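Local coordinates for muconate lactonizing enzyme (Corynebacterium glutamicum, PDB 3I4K), which is a magnesium-binding member of the enolase superfamily, joining an N-terminal domain of the mandelate racemase/muconate lactonizing enzyme type to a TIM-barrel domain, at residues Ser247-Glu252 with Ala269-Leu274; Ala298-Thr303 with Gly327-Gly332; Ser253-Ala258 with Thr276-Gly281; Glu284-Ala289 with Ala319-Ile324. All blocks are in the same frame, centred on the assembly; numbering follows the deposited sequence.

Interaction 1 (Ser247-Glu252 with Ala269-Leu274). With MG (magnesium ion), chain J.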
loop_
_atom_site.group_PDB
_atom_site.type_symbol
_atom_site.label_atom_id
_atom_site.label_comp_id
_atom_site.label_asym_id
_atom_site.label_seq_id
_atom_site.Cartn_x
_atom_site.Cartn_y
_atom_site.Cartn_z
ATOM N N SER A 247 -4.702 24.227 9.591
ATOM C CA SER A 247 -4.548 23.108 8.678
ATOM C C SER A 247 -5.550 23.142 7.559
ATOM O O SER A 247 -6.656 23.688 7.691
ATOM C CB SER A 247 -4.708 21.776 9.418
ATOM O OG SER A 247 -3.746 21.652 10.433
ATOM N N VAL A 248 -5.145 22.518 6.462
ATOM C CA VAL A 248 -5.952 22.388 5.268
ATOM C C VAL A 248 -6.088 20.891 4.995
ATOM O O VAL A 248 -5.183 20.113 5.305
ATOM C CB VAL A 248 -5.250 23.065 4.071
ATOM C CG1 VAL A 248 -5.736 22.465 2.760
ATOM C CG2 VAL A 248 -5.495 24.569 4.110
HETATM N N MSE A 249 -7.226 20.483 4.450
HETATM C CA MSE A 249 -7.438 19.081 4.095
HETATM C C MSE A 249 -7.703 19.047 2.592
HETATM O O MSE A 249 -8.569 19.774 2.088
HETATM C CB MSE A 249 -8.628 18.469 4.859
HETATM C CG MSE A 249 -9.025 17.071 4.350
HETATM SE SE MSE A 249 -9.901 15.942 5.680
HETATM C CE MSE A 249 -11.693 16.711 5.568
ATOM N N ALA A 250 -6.942 18.224 1.875
ATOM C CA ALA A 250 -7.097 18.119 0.430
ATOM C C ALA A 250 -8.137 17.057 0.115
ATOM O O ALA A 250 -8.119 15.975 0.698
ATOM C CB ALA A 250 -5.754 17.754 -0.223
ATOM N N ASP A 251 -9.054 17.383 -0.791
ATOM C CA ASP A 251 -10.095 16.459 -1.200
ATOM C C ASP A 251 -10.071 16.342 -2.720
ATOM O O ASP A 251 -9.508 15.394 -3.249
ATOM C CB ASP A 251 -11.466 16.946 -0.715
ATOM C CG ASP A 251 -12.563 15.905 -0.903
ATOM O OD1 ASP A 251 -12.297 14.851 -1.527
ATOM O OD2 ASP A 251 -13.696 16.158 -0.434
ATOM N N GLU A 252 -10.652 17.306 -3.438
ATOM C CA GLU A 252 -10.629 17.199 -4.896
ATOM C C GLU A 252 -9.214 17.236 -5.457
ATOM O O GLU A 252 -8.987 16.779 -6.571
ATOM C CB GLU A 252 -11.496 18.270 -5.585
ATOM C CG GLU A 252 -11.986 19.414 -4.723
ATOM C CD GLU A 252 -13.159 19.059 -3.824
ATOM O OE1 GLU A 252 -14.332 19.246 -4.220
ATOM O OE2 GLU A 252 -12.902 18.598 -2.706
ATOM N N ALA A 269 -1.012 20.331 2.315
ATOM C CA ALA A 269 -2.041 19.978 3.287
ATOM C C ALA A 269 -1.590 19.049 4.407
ATOM O O ALA A 269 -0.810 18.118 4.185
ATOM C CB ALA A 269 -3.229 19.343 2.566
ATOM N N ASP A 270 -2.116 19.302 5.605
ATOM C CA ASP A 270 -1.820 18.494 6.779
ATOM C C ASP A 270 -2.634 17.218 6.733
ATOM O O ASP A 270 -2.238 16.196 7.289
ATOM C CB ASP A 270 -2.188 19.243 8.061
ATOM C CG ASP A 270 -1.295 20.433 8.318
ATOM O OD1 ASP A 270 -1.531 21.150 9.318
ATOM O OD2 ASP A 270 -0.363 20.659 7.531
ATOM N N VAL A 271 -3.778 17.270 6.064
ATOM C CA VAL A 271 -4.644 16.100 6.008
ATOM C C VAL A 271 -5.147 15.778 4.610
ATOM O O VAL A 271 -5.350 16.671 3.790
ATOM C CB VAL A 271 -5.865 16.306 6.935
ATOM C CG1 VAL A 271 -6.612 14.976 7.149
ATOM C CG2 VAL A 271 -5.411 16.913 8.254
ATOM N N ILE A 272 -5.357 14.494 4.346
ATOM C CA ILE A 272 -5.873 14.055 3.055
ATOM C C ILE A 272 -7.205 13.335 3.260
ATOM O O ILE A 272 -7.303 12.410 4.072
ATOM C CB ILE A 272 -4.912 13.085 2.346
ATOM C CG1 ILE A 272 -3.677 13.850 1.849
ATOM C CG2 ILE A 272 -5.624 12.407 1.166
ATOM C CD1 ILE A 272 -2.727 13.000 1.053
ATOM N N ALA A 273 -8.229 13.770 2.528
ATOM C CA ALA A 273 -9.554 13.154 2.622
ATOM C C ALA A 273 -9.513 11.891 1.776
ATOM O O ALA A 273 -9.646 11.948 0.558
ATOM C CB ALA A 273 -10.624 14.119 2.096
ATOM N N LEU A 274 -9.303 10.752 2.428
ATOM C CA LEU A 274 -9.220 9.474 1.736
ATOM C C LEU A 274 -10.589 8.815 1.623
ATOM O O LEU A 274 -11.263 8.577 2.619
ATOM C CB LEU A 274 -8.204 8.588 2.472
ATOM C CG LEU A 274 -8.065 7.063 2.469
ATOM C CD1 LEU A 274 -8.722 6.399 1.276
ATOM C CD2 LEU A 274 -6.572 6.758 2.534
HETATM MG MG MG J . -14.910 17.467 0.507
HETATM O O HOH W 1 -2.266 22.443 6.128
HETATM O O HOH W 2 -14.029 19.006 -0.608
#
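Val248 O takes two N-H groups from the neighbouring segment. The bond from Val271 N measures 3.3 Å. Asp270 N adds a weak one at 3.2 Å, and a water also accepts from Val248 N. Two more bonds continue the parallel ladder: Ala250 N gives to Val271 O at 2.9 Å, and Ala273 N gives to Ala250 O at 2.9 Å. Met249 therefore pairs with Val271 and Ala250 with Ile272. At the N-terminal end, Ser247 OG gives a short bond of 2.5 Å to Asp270 OD1, reached on the anti side of the carboxylate.

Met249 and Val271 make apolar contact on one face of the sheet. Met249 is a selenomethionine. Its CG is anti to the backbone N (chi1 171°), and its SE comes 3.7 Å from Val271 CG1, while CG lies against Ala273 CB. Ala269 CB touches Ala250 CB, 4.1 Å from it.

Just past the strand, Asp251 OD2 binds the magnesium ion at 2.0 Å, together with Asp200 and Glu226. Its OD1 forms a salt bridge with Lys278, and Ala273 CB packs against its carboxylate carbon.

The contact joins the two strands of a beta-alpha-beta unit whose crossover is helix 257-266. Strand 224-226 flanks it beyond Met249 and strand 298-301 beyond Ile272. Helix 234-244 covers Val248, and helix 282-294 packs on Ile272 and Leu274.

Interaction 2 (Ala298-Thr303 with Gly327-Gly332)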
loop_
_atom_site.group_PDB
_atom_site.type_symbol
_atom_site.label_atom_id
_atom_site.label_comp_id
_atom_site.label_asym_id
_atom_site.label_seq_id
_atom_site.Cartn_x
_atom_site.Cartn_y
_atom_site.Cartn_z
ATOM N N ALA A 298 -1.699 13.197 7.696
ATOM C CA ALA A 298 -2.783 12.408 8.267
ATOM C C ALA A 298 -3.821 12.081 7.206
ATOM O O ALA A 298 -3.976 12.822 6.233
ATOM C CB ALA A 298 -3.437 13.175 9.399
ATOM N N CYS A 299 -4.509 10.956 7.382
ATOM C CA CYS A 299 -5.580 10.566 6.469
ATOM C C CYS A 299 -6.892 10.561 7.266
ATOM O O CYS A 299 -6.943 10.109 8.413
ATOM C CB CYS A 299 -5.334 9.179 5.865
ATOM S SG CYS A 299 -4.066 9.110 4.562
ATOM N N HIS A 300 -7.932 11.111 6.657
ATOM C CA HIS A 300 -9.265 11.185 7.252
ATOM C C HIS A 300 -10.139 10.168 6.513
ATOM O O HIS A 300 -10.030 10.024 5.292
ATOM C CB HIS A 300 -9.823 12.597 7.055
ATOM C CG HIS A 300 -11.179 12.818 7.663
ATOM N ND1 HIS A 300 -11.385 12.888 9.024
ATOM C CD2 HIS A 300 -12.380 13.076 7.090
ATOM C CE1 HIS A 300 -12.651 13.189 9.263
ATOM N NE2 HIS A 300 -13.275 13.310 8.105
ATOM N N GLY A 301 -10.981 9.442 7.242
ATOM C CA GLY A 301 -11.863 8.486 6.591
ATOM C C GLY A 301 -13.005 9.285 5.979
ATOM O O GLY A 301 -14.097 9.352 6.547
ATOM N N ALA A 302 -12.749 9.891 4.817
ATOM C CA ALA A 302 -13.734 10.726 4.132
ATOM C C ALA A 302 -14.817 9.960 3.370
ATOM O O ALA A 302 -14.654 8.789 3.009
ATOM C CB ALA A 302 -13.014 11.711 3.182
ATOM N N THR A 303 -15.914 10.656 3.098
ATOM C CA THR A 303 -17.047 10.058 2.408
ATOM C C THR A 303 -17.485 10.829 1.179
ATOM O O THR A 303 -17.363 12.055 1.115
ATOM C CB THR A 303 -18.266 9.941 3.354
ATOM O OG1 THR A 303 -19.315 9.230 2.695
ATOM C CG2 THR A 303 -18.773 11.315 3.761
ATOM N N GLY A 327 -9.752 10.233 12.357
ATOM C CA GLY A 327 -11.160 9.914 12.399
ATOM C C GLY A 327 -11.745 9.791 11.002
ATOM O O GLY A 327 -11.007 9.642 10.024
ATOM N N THR A 328 -13.074 9.868 10.910
ATOM C CA THR A 328 -13.777 9.744 9.636
ATOM C C THR A 328 -15.022 10.642 9.624
ATOM O O THR A 328 -15.289 11.372 10.574
ATOM C CB THR A 328 -14.297 8.306 9.422
ATOM O OG1 THR A 328 -15.492 8.127 10.200
ATOM C CG2 THR A 328 -13.262 7.266 9.876
ATOM N N GLU A 329 -15.766 10.566 8.527
ATOM C CA GLU A 329 -17.023 11.295 8.354
ATOM C C GLU A 329 -17.926 10.314 7.615
ATOM O O GLU A 329 -18.693 10.693 6.731
ATOM C CB GLU A 329 -16.828 12.564 7.510
ATOM C CG GLU A 329 -16.052 12.346 6.221
ATOM C CD GLU A 329 -16.182 13.498 5.234
ATOM O OE1 GLU A 329 -16.427 14.645 5.666
ATOM O OE2 GLU A 329 -16.026 13.246 4.019
ATOM N N LEU A 330 -17.816 9.042 7.983
ATOM C CA LEU A 330 -18.595 7.984 7.343
ATOM C C LEU A 330 -19.989 7.884 7.958
ATOM O O LEU A 330 -20.308 6.924 8.661
ATOM C CB LEU A 330 -17.849 6.651 7.466
ATOM C CG LEU A 330 -16.532 6.590 6.686
ATOM C CD1 LEU A 330 -15.820 5.278 6.970
ATOM C CD2 LEU A 330 -16.810 6.722 5.192
ATOM N N PHE A 331 -20.805 8.897 7.664
ATOM C CA PHE A 331 -22.165 9.018 8.172
ATOM C C PHE A 331 -23.206 8.859 7.069
ATOM O O PHE A 331 -24.406 8.964 7.322
ATOM C CB PHE A 331 -22.330 10.390 8.814
ATOM C CG PHE A 331 -22.153 11.535 7.850
ATOM C CD1 PHE A 331 -23.179 11.906 6.986
ATOM C CD2 PHE A 331 -20.946 12.229 7.789
ATOM C CE1 PHE A 331 -23.009 12.956 6.073
ATOM C CE2 PHE A 331 -20.763 13.277 6.880
ATOM C CZ PHE A 331 -21.795 13.640 6.023
ATOM N N GLY A 332 -22.741 8.617 5.848
ATOM C CA GLY A 332 -23.635 8.458 4.713
ATOM C C GLY A 332 -24.977 7.824 5.046
ATOM O O GLY A 332 -26.024 8.461 4.869
HETATM O O HOH W 3 -15.084 15.523 7.760
HETATM O O HOH W 4 -20.614 7.335 4.480
#
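Glu329 reaches across to His300, Ala302 and Thr303. Its CB lies 3.7 Å from His300 NE2. CG sits between the backbone N and the carbonyl carbon (chi1 49°), which brings it 3.5 Å from both His300 NE2 and Ala302 CA. CD lies near Thr303 CG2. OE2 then accepts from Thr303 N at 2.8 Å, almost straight at 174°, through its anti lone pair. OE1 turns to a salt bridge with Lys169 and to a water that also bonds His300 NE2.

The side chains of His300 and Glu329 cross at about a right angle, ring and carboxylate planes 67° apart. Thr328 CA lies over one face of the His300 ring, whose ND1 is bonded to Tyr326 O. Gly301 N gives to Gly327 O at 2.8 Å, and Glu329 N gives to Gly301 O at 2.9 Å. This parallel pairing helps close the barrel: strand 298-301 adjoins 271-274, and Thr328 bonds to Asp139 of strand 137-144.

Both oxygens of a buried carboxylate are thus engaged, one by a backbone N-H and the other by a lysine and a water. This should hold the carboxylate, with the Glu329 side chain about 6 Å from the magnesium ion.

Interaction 3 (Ser253-Ala258 with Thr276-Gly281)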
loop_
_atom_site.group_PDB
_atom_site.type_symbol
_atom_site.label_atom_id
_atom_site.label_comp_id
_atom_site.label_asym_id
_atom_site.label_seq_id
_atom_site.Cartn_x
_atom_site.Cartn_y
_atom_site.Cartn_z
ATOM N N SER A 253 -8.261 17.776 -4.701
ATOM C CA SER A 253 -6.879 17.809 -5.168
ATOM C C SER A 253 -6.237 16.421 -5.147
ATOM O O SER A 253 -5.234 16.197 -5.825
ATOM C CB SER A 253 -6.015 18.734 -4.296
ATOM O OG SER A 253 -6.321 20.099 -4.502
ATOM N N VAL A 254 -6.791 15.491 -4.373
ATOM C CA VAL A 254 -6.193 14.157 -4.289
ATOM C C VAL A 254 -7.125 12.983 -4.569
ATOM O O VAL A 254 -7.920 12.606 -3.722
ATOM C CB VAL A 254 -5.544 13.903 -2.888
ATOM C CG1 VAL A 254 -4.958 12.479 -2.827
ATOM C CG2 VAL A 254 -4.445 14.937 -2.611
ATOM N N TRP A 255 -7.000 12.406 -5.759
ATOM C CA TRP A 255 -7.786 11.236 -6.156
ATOM C C TRP A 255 -6.818 10.046 -6.319
ATOM O O TRP A 255 -7.111 8.920 -5.913
ATOM C CB TRP A 255 -8.434 11.430 -7.529
ATOM C CG TRP A 255 -9.514 12.441 -7.693
ATOM C CD1 TRP A 255 -9.538 13.715 -7.215
ATOM C CD2 TRP A 255 -10.633 12.323 -8.583
ATOM N NE1 TRP A 255 -10.596 14.412 -7.770
ATOM C CE2 TRP A 255 -11.282 13.577 -8.614
ATOM C CE3 TRP A 255 -11.141 11.277 -9.366
ATOM C CZ2 TRP A 255 -12.415 13.816 -9.405
ATOM C CZ3 TRP A 255 -12.270 11.515 -10.155
ATOM C CH2 TRP A 255 -12.892 12.777 -10.167
ATOM N N THR A 256 -5.673 10.315 -6.941
ATOM C CA THR A 256 -4.672 9.289 -7.231
ATOM C C THR A 256 -3.380 9.365 -6.401
ATOM O O THR A 256 -3.073 10.394 -5.801
ATOM C CB THR A 256 -4.263 9.367 -8.708
ATOM O OG1 THR A 256 -3.390 10.487 -8.894
ATOM C CG2 THR A 256 -5.495 9.567 -9.603
ATOM N N PRO A 257 -2.615 8.256 -6.353
ATOM C CA PRO A 257 -1.346 8.184 -5.612
ATOM C C PRO A 257 -0.416 9.305 -6.075
ATOM O O PRO A 257 0.225 9.976 -5.264
ATOM C CB PRO A 257 -0.805 6.801 -5.987
ATOM C CG PRO A 257 -2.075 5.975 -6.097
ATOM C CD PRO A 257 -3.016 6.920 -6.854
ATOM N N ALA A 258 -0.353 9.502 -7.387
ATOM C CA ALA A 258 0.475 10.559 -7.966
ATOM C C ALA A 258 0.054 11.935 -7.421
ATOM O O ALA A 258 0.900 12.790 -7.119
ATOM C CB ALA A 258 0.374 10.540 -9.507
ATOM N N THR A 276 -12.482 5.572 -0.431
ATOM C CA THR A 276 -12.297 4.380 -1.246
ATOM C C THR A 276 -12.945 4.516 -2.618
ATOM O O THR A 276 -12.479 3.936 -3.597
ATOM C CB THR A 276 -12.842 3.134 -0.511
ATOM O OG1 THR A 276 -14.213 3.355 -0.131
ATOM C CG2 THR A 276 -12.017 2.875 0.747
ATOM N N THR A 277 -14.007 5.307 -2.694
ATOM C CA THR A 277 -14.697 5.513 -3.961
ATOM C C THR A 277 -13.910 6.420 -4.912
ATOM O O THR A 277 -13.665 6.061 -6.071
ATOM C CB THR A 277 -16.112 6.104 -3.733
ATOM O OG1 THR A 277 -16.052 7.164 -2.768
ATOM C CG2 THR A 277 -17.061 5.015 -3.221
ATOM N N LYS A 278 -13.504 7.581 -4.409
ATOM C CA LYS A 278 -12.753 8.548 -5.198
ATOM C C LYS A 278 -11.382 8.039 -5.654
ATOM O O LYS A 278 -10.905 8.430 -6.712
ATOM C CB LYS A 278 -12.571 9.839 -4.399
ATOM C CG LYS A 278 -11.668 10.889 -5.067
ATOM C CD LYS A 278 -11.411 12.087 -4.134
ATOM C CE LYS A 278 -10.800 11.646 -2.798
ATOM N NZ LYS A 278 -10.393 12.808 -1.942
ATOM N N HIS A 279 -10.759 7.161 -4.868
ATOM C CA HIS A 279 -9.442 6.661 -5.228
ATOM C C HIS A 279 -9.480 5.506 -6.202
ATOM O O HIS A 279 -8.441 5.048 -6.679
ATOM C CB HIS A 279 -8.665 6.272 -3.973
ATOM C CG HIS A 279 -8.442 7.416 -3.037
ATOM N ND1 HIS A 279 -7.998 8.648 -3.466
ATOM C CD2 HIS A 279 -8.595 7.517 -1.696
ATOM C CE1 HIS A 279 -7.888 9.459 -2.427
ATOM N NE2 HIS A 279 -8.244 8.797 -1.341
ATOM N N GLY A 280 -10.681 5.035 -6.505
ATOM C CA GLY A 280 -10.808 3.942 -7.447
ATOM C C GLY A 280 -10.610 2.561 -6.861
ATOM O O GLY A 280 -10.063 1.680 -7.525
ATOM N N GLY A 281 -11.031 2.369 -5.619
ATOM C CA GLY A 281 -10.909 1.057 -5.005
ATOM C C GLY A 281 -10.169 0.969 -3.687
ATOM O O GLY A 281 -9.549 1.931 -3.220
#
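Trp255 and Lys278 cross at about a right angle, the aliphatic part of the lysine over the indole face. Lys278 CG makes a CH-pi contact, 4.0 Å from the centroid of the five-membered ring and 23° off its normal. Its CD lies near Trp255 CD1. A bend at chi3 (57°) then turns CE away from the ring toward Val254 O, 3.2 Å from it. NZ gives Val254 O a weak bond at 3.1 Å, but its stronger partners are Ala273 O and Asp251 OD1.

The ring of His279 meets the backbone of the 253-258 segment edge-on. Its ND1 donates to Trp255 O at 2.6 Å, with the oxygen close to the ring plane. ND1 stands above the carbonyl plane, 42° out of it. CE1 at the same edge is 3.4 Å from Val254 O. Tyr105 meets Trp255 edge-to-face.

The contact joins the loops after barrel strands 247-250 and 271-274. The first leads into helix 257-266, with Thr256 as N-cap, and the second into helix 282-294. Chemically, Lys278 is used in two ways. Its methylenes lie on an aromatic face, and its NZ is shared between two carbonyls and a carboxylate that binds magnesium, which should hold the lysine tip in place.

Interaction 4 (Glu284-Ala289 with Ala319-Ile324)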
loop_
_atom_site.group_PDB
_atom_site.type_symbol
_atom_site.label_atom_id
_atom_site.label_comp_id
_atom_site.label_asym_id
_atom_site.label_seq_id
_atom_site.Cartn_x
_atom_site.Cartn_y
_atom_site.Cartn_z
ATOM N N GLU A 284 -6.188 0.981 -4.451
ATOM C CA GLU A 284 -5.685 2.337 -4.642
ATOM C C GLU A 284 -5.672 3.104 -3.336
ATOM O O GLU A 284 -4.719 3.829 -3.053
ATOM C CB GLU A 284 -6.524 3.090 -5.674
ATOM C CG GLU A 284 -6.306 2.599 -7.096
ATOM C CD GLU A 284 -4.843 2.669 -7.513
ATOM O OE1 GLU A 284 -4.278 3.781 -7.508
ATOM O OE2 GLU A 284 -4.255 1.621 -7.848
ATOM N N SER A 285 -6.724 2.935 -2.538
ATOM C CA SER A 285 -6.826 3.605 -1.250
ATOM C C SER A 285 -5.640 3.251 -0.339
ATOM O O SER A 285 -5.188 4.087 0.447
ATOM C CB SER A 285 -8.136 3.230 -0.555
ATOM O OG SER A 285 -9.261 3.767 -1.235
ATOM N N LYS A 286 -5.159 2.011 -0.409
ATOM C CA LYS A 286 -4.003 1.619 0.410
ATOM C C LYS A 286 -2.780 2.427 -0.018
ATOM O O LYS A 286 -1.937 2.796 0.808
ATOM C CB LYS A 286 -3.677 0.128 0.244
ATOM C CG LYS A 286 -4.494 -0.815 1.110
ATOM C CD LYS A 286 -4.296 -0.534 2.595
ATOM C CE LYS A 286 -4.968 -1.594 3.443
ATOM N NZ LYS A 286 -4.773 -1.308 4.888
ATOM N N LYS A 287 -2.688 2.693 -1.319
ATOM C CA LYS A 287 -1.564 3.452 -1.855
ATOM C C LYS A 287 -1.611 4.897 -1.373
ATOM O O LYS A 287 -0.581 5.464 -0.998
ATOM C CB LYS A 287 -1.568 3.394 -3.383
ATOM C CG LYS A 287 -1.523 1.964 -3.932
ATOM C CD LYS A 287 -1.440 1.970 -5.444
ATOM C CE LYS A 287 -1.554 0.567 -6.020
ATOM N NZ LYS A 287 -1.564 0.624 -7.504
ATOM N N ILE A 288 -2.803 5.491 -1.368
ATOM C CA ILE A 288 -2.937 6.872 -0.908
ATOM C C ILE A 288 -2.424 6.943 0.526
ATOM O O ILE A 288 -1.645 7.825 0.879
ATOM C CB ILE A 288 -4.420 7.356 -0.901
ATOM C CG1 ILE A 288 -5.027 7.283 -2.307
ATOM C CG2 ILE A 288 -4.489 8.784 -0.355
ATOM C CD1 ILE A 288 -4.516 8.331 -3.317
ATOM N N ALA A 289 -2.867 6.003 1.355
ATOM C CA ALA A 289 -2.467 5.978 2.757
ATOM C C ALA A 289 -0.956 5.834 2.949
ATOM O O ALA A 289 -0.362 6.502 3.805
ATOM C CB ALA A 289 -3.195 4.850 3.484
ATOM N N ALA A 319 -10.805 0.093 9.251
ATOM C CA ALA A 319 -10.542 -0.918 10.266
ATOM C C ALA A 319 -9.155 -1.533 10.126
ATOM O O ALA A 319 -8.550 -1.942 11.116
ATOM C CB ALA A 319 -11.597 -2.014 10.203
ATOM N N SER A 320 -8.653 -1.581 8.899
ATOM C CA SER A 320 -7.358 -2.185 8.618
ATOM C C SER A 320 -6.242 -1.204 8.277
ATOM O O SER A 320 -5.114 -1.618 8.012
ATOM C CB SER A 320 -7.512 -3.160 7.461
ATOM O OG SER A 320 -7.904 -2.466 6.290
ATOM N N THR A 321 -6.542 0.089 8.290
ATOM C CA THR A 321 -5.541 1.087 7.932
ATOM C C THR A 321 -5.164 2.017 9.082
ATOM O O THR A 321 -5.898 2.933 9.431
ATOM C CB THR A 321 -6.036 1.903 6.737
ATOM O OG1 THR A 321 -6.355 1.001 5.659
ATOM C CG2 THR A 321 -4.966 2.885 6.278
ATOM N N LYS A 322 -3.996 1.776 9.660
ATOM C CA LYS A 322 -3.516 2.567 10.782
ATOM C C LYS A 322 -3.338 4.041 10.414
ATOM O O LYS A 322 -3.527 4.928 11.256
ATOM C CB LYS A 322 -2.187 1.989 11.268
ATOM C CG LYS A 322 -1.910 2.159 12.744
ATOM C CD LYS A 322 -1.568 3.570 13.109
ATOM C CE LYS A 322 -1.312 3.681 14.603
ATOM N NZ LYS A 322 -2.494 3.254 15.386
ATOM N N ALA A 323 -2.972 4.292 9.164
ATOM C CA ALA A 323 -2.745 5.651 8.677
ATOM C C ALA A 323 -4.022 6.509 8.643
ATOM O O ALA A 323 -3.942 7.715 8.401
ATOM C CB ALA A 323 -2.091 5.610 7.303
ATOM N N ILE A 324 -5.194 5.891 8.843
ATOM C CA ILE A 324 -6.436 6.674 8.919
ATOM C C ILE A 324 -6.276 7.110 10.356
ATOM O O ILE A 324 -6.697 6.427 11.288
ATOM C CB ILE A 324 -7.707 5.829 8.798
ATOM C CG1 ILE A 324 -7.860 5.297 7.377
ATOM C CG2 ILE A 324 -8.929 6.691 9.185
ATOM C CD1 ILE A 324 -8.168 6.374 6.338
#
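Lys286 NZ donates to Thr321 OG1 at 2.9 Å. The lysine is bent at chi2 (-60°), which brings CD near Thr321 OG1. The two side chains slide past each other in opposite directions. Thr321 OG1 is also bonded to Phe317 O of helix 308-320. Lys286 NZ has a further, weak bond to Leu130 O.

Apolar contacts centre on Ala289. Its CB points toward the other segment and meets Thr321 CG2 at 3.8 Å and Ala323 CB at 4.0 Å. Thr321 CG2 is anti to the backbone N, which leaves OG1 for the lysine and the methyl for the alanine.

The backbone adds a type I turn from Thr321 to Ile324, closed by Ile324 N to Thr321 O at 3.1 Å. The turn follows helix 308-320. This helix and helix 282-294 belong to the helical layer around the barrel, and Leu274 of strand 271-274 touches Ala289. Charge pairing lies elsewhere on helix 282-294: Lys287 NZ bridges to Glu284 OE2 at 2.9 Å and to Glu293 of the second subunit.

Thr321 thus serves both kinds of contact. Its hydroxyl links the lysine to the carbonyl of Phe317, and its methyl meets Ala289 CB, which also touches Ala323 CB.

Interactions 1 and 2 lie in the barrel wall and are joined directly: Ile272 bonds through its backbone to Ala298 and His300, so strands 271-274 and 298-301 are neighbours. Both rely on parallel backbone bonds. Asp251 of interaction 1 binds the magnesium ion, while the Glu329 side chain of interaction 2 lies about 6 Å from it. Interaction 3 ties the loops that follow the strands of interaction 1, and Lys278 reaches back to Asp251 and Ala273. It depends on side chain to carbonyl bonds and an aromatic face. Interaction 4 lies in the outer helical layer, where Leu274 packs on Ser285 and Ala289. It is smaller, and its lysine is partly exposed. Interactions 3 and 4 both touch the second subunit.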